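PDB 5E3B: macrodomain protein from Streptomyces coelicolor, which probably removes ADP-ribose from thymidine bases of DNA by hydrolysis, and influences antibiotic production in its host. Local coordinates for residues S25-D30 and P171-D176. Sequence-based numbering, arbitrary orientation.
With NA (sodium ion), chain C.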
loop_
_atom_site.group_PDB
_atom_site.type_symbol
_atom_site.label_atom_id
_atom_site.label_comp_id
_atom_site.label_asym_id
_atom_site.label_seq_id
_atom_site.Cartn_x
_atom_site.Cartn_y
_atom_site.Cartn_z
ATOM N N SER A 25 3.915 -7.113 -13.094
ATOM C CA SER A 25 5.106 -7.987 -12.953
ATOM C C SER A 25 5.010 -8.689 -11.636
ATOM O O SER A 25 4.678 -8.062 -10.639
ATOM C CB SER A 25 6.408 -7.202 -13.014
ATOM O OG SER A 25 7.544 -7.978 -12.648
ATOM N N TYR A 26 5.383 -9.981 -11.581
ATOM C CA TYR A 26 5.344 -10.749 -10.357
ATOM C C TYR A 26 6.772 -11.141 -10.088
ATOM O O TYR A 26 7.413 -11.678 -10.989
ATOM C CB TYR A 26 4.511 -12.054 -10.484
ATOM C CG TYR A 26 3.122 -11.780 -10.896
ATOM C CD1 TYR A 26 2.183 -11.328 -9.989
ATOM C CD2 TYR A 26 2.811 -11.765 -12.265
ATOM C CE1 TYR A 26 0.921 -11.008 -10.422
ATOM C CE2 TYR A 26 1.545 -11.445 -12.729
ATOM C CZ TYR A 26 0.613 -11.062 -11.818
ATOM O OH TYR A 26 -0.604 -10.744 -12.417
ATOM N N VAL A 27 7.290 -10.761 -8.924
ATOM C CA VAL A 27 8.670 -11.049 -8.568
ATOM C C VAL A 27 8.777 -11.483 -7.138
ATOM O O VAL A 27 7.941 -11.222 -6.275
ATOM C CB VAL A 27 9.609 -9.873 -8.830
ATOM C CG1 VAL A 27 9.566 -9.347 -10.213
ATOM C CG2 VAL A 27 9.294 -8.822 -7.797
ATOM N N ARG A 28 9.826 -12.268 -6.871
ATOM C CA ARG A 28 10.168 -12.640 -5.557
ATOM C C ARG A 28 11.212 -11.614 -5.077
ATOM O O ARG A 28 12.209 -11.351 -5.764
ATOM C CB ARG A 28 10.703 -14.069 -5.529
ATOM C CG ARG A 28 11.215 -14.394 -4.187
ATOM C CD ARG A 28 10.969 -15.789 -3.781
ATOM N NE ARG A 28 11.725 -16.026 -2.574
ATOM C CZ ARG A 28 12.046 -17.210 -2.077
ATOM N NH1 ARG A 28 11.682 -18.328 -2.688
ATOM N NH2 ARG A 28 12.770 -17.281 -0.959
ATOM N N GLY A 29 10.875 -10.972 -3.979
ATOM C CA GLY A 29 11.686 -9.868 -3.475
ATOM C C GLY A 29 11.054 -9.127 -2.338
ATOM O O GLY A 29 9.961 -9.378 -1.881
ATOM N N ASP A 30 11.872 -8.175 -1.854
ATOM C CA ASP A 30 11.406 -7.256 -0.753
ATOM C C ASP A 30 10.913 -5.991 -1.516
ATOM O O ASP A 30 11.635 -5.266 -2.187
ATOM C CB ASP A 30 12.488 -6.992 0.371
ATOM C CG ASP A 30 12.119 -5.898 1.399
ATOM O OD1 ASP A 30 11.015 -5.395 1.528
ATOM O OD2 ASP A 30 13.014 -5.510 2.173
ATOM N N PRO A 171 2.561 1.319 -13.967
ATOM C CA PRO A 171 3.262 0.040 -13.802
ATOM C C PRO A 171 3.092 -0.515 -12.363
ATOM O O PRO A 171 3.219 0.223 -11.395
ATOM C CB PRO A 171 4.719 0.386 -14.019
ATOM C CG PRO A 171 4.734 1.779 -14.677
ATOM C CD PRO A 171 3.489 2.447 -14.228
ATOM N N VAL A 172 2.858 -1.824 -12.240
ATOM C CA VAL A 172 2.731 -2.440 -10.979
ATOM C C VAL A 172 3.611 -3.678 -10.882
ATOM O O VAL A 172 3.678 -4.504 -11.823
ATOM C CB VAL A 172 1.276 -2.868 -10.745
ATOM C CG1 VAL A 172 1.183 -3.715 -9.490
ATOM C CG2 VAL A 172 0.361 -1.671 -10.610
ATOM N N THR A 173 4.282 -3.808 -9.778
ATOM C CA THR A 173 4.983 -5.043 -9.453
ATOM C C THR A 173 4.520 -5.566 -8.111
ATOM O O THR A 173 4.400 -4.861 -7.108
ATOM C CB THR A 173 6.488 -4.783 -9.409
ATOM O OG1 THR A 173 6.991 -4.134 -10.591
ATOM C CG2 THR A 173 7.311 -6.031 -9.052
ATOM N N VAL A 174 4.197 -6.890 -8.065
ATOM C CA VAL A 174 3.699 -7.588 -6.904
ATOM C C VAL A 174 4.781 -8.548 -6.409
ATOM O O VAL A 174 5.311 -9.343 -7.182
ATOM C CB VAL A 174 2.414 -8.387 -7.239
ATOM C CG1 VAL A 174 1.953 -9.352 -6.174
ATOM C CG2 VAL A 174 1.306 -7.440 -7.665
ATOM N N TYR A 175 5.120 -8.388 -5.131
ATOM C CA TYR A 175 6.283 -9.120 -4.547
ATOM C C TYR A 175 5.847 -10.208 -3.580
ATOM O O TYR A 175 5.008 -10.069 -2.712
ATOM C CB TYR A 175 7.133 -8.091 -3.757
ATOM C CG TYR A 175 7.761 -7.048 -4.554
ATOM C CD1 TYR A 175 7.011 -5.936 -5.016
ATOM C CD2 TYR A 175 9.129 -7.062 -4.895
ATOM C CE1 TYR A 175 7.591 -4.963 -5.782
ATOM C CE2 TYR A 175 9.716 -6.048 -5.667
ATOM C CZ TYR A 175 8.939 -4.957 -6.084
ATOM O OH TYR A 175 9.561 -3.985 -6.846
ATOM N N ASP A 176 6.477 -11.367 -3.784
ATOM C CA ASP A 176 6.397 -12.447 -2.786
ATOM C C ASP A 176 7.676 -12.503 -1.920
ATOM O O ASP A 176 8.732 -12.447 -2.402
ATOM C CB ASP A 176 6.198 -13.818 -3.458
ATOM C CG ASP A 176 5.506 -14.898 -2.547
ATOM O OD1 ASP A 176 4.975 -14.610 -1.410
ATOM O OD2 ASP A 176 5.457 -16.081 -3.029
HETATM NA NA NA C . 6.855 -16.629 -5.144
HETATM O O HOH W 1 6.953 -14.178 -6.772
#
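Val27 and Tyr175 lie side by side where two parallel strands, 25-28 and 172-176, pair at the edge of the mixed macrodomain sheet; strand 25-28 is outermost, and strand 139-143 flanks 172-176 on its far side. Ser25 and Val27 each use both N and O, bonding to the residues before and after their partners Thr173 and Tyr175, as in a parallel sheet. Ser25 N gives to Val172 O, Ser25 O takes Val174 N, Val27 N gives to Val174 O and Val27 O takes Asp176 N, all nearly straight. Gly29 N, already beyond the strand, adds a fifth bond to Asp176 O at 3.0 Å.

Packing is closest on the face of Val27, Thr173 and Tyr175. With chi1 of -54°, Val27 carries CG2 between its backbone N and carbonyl carbon, and this methyl meets Tyr175 CD2 at 3.4 Å while also lying 3.6 Å from Thr173 CG2. The chain turns past the same ring at Gly29, whose O comes 3.6 Å from Tyr175 CB. The phenol beyond is held by a hydrogen bond between Tyr175 OH and His141 ND1.

The face of Tyr26, Arg28, Val174 and Asp176 is looser, and Tyr26 and Arg28 are open to solvent, whereas Val174 is buried against Trp154 of helix 154-166. Tyr26 CD1 lies 4.0 Å from Val174 CB, and Tyr26 OH is hydrogen-bonded to Glu158 of the same helix. Arg28 NE stays 6.3 Å from Asp176 OD2, too far for a salt bridge. A sodium ion is bound by Asp176 OD2 at 2.6 Å, and a water oxygen lies 2.9 Å from the same ion.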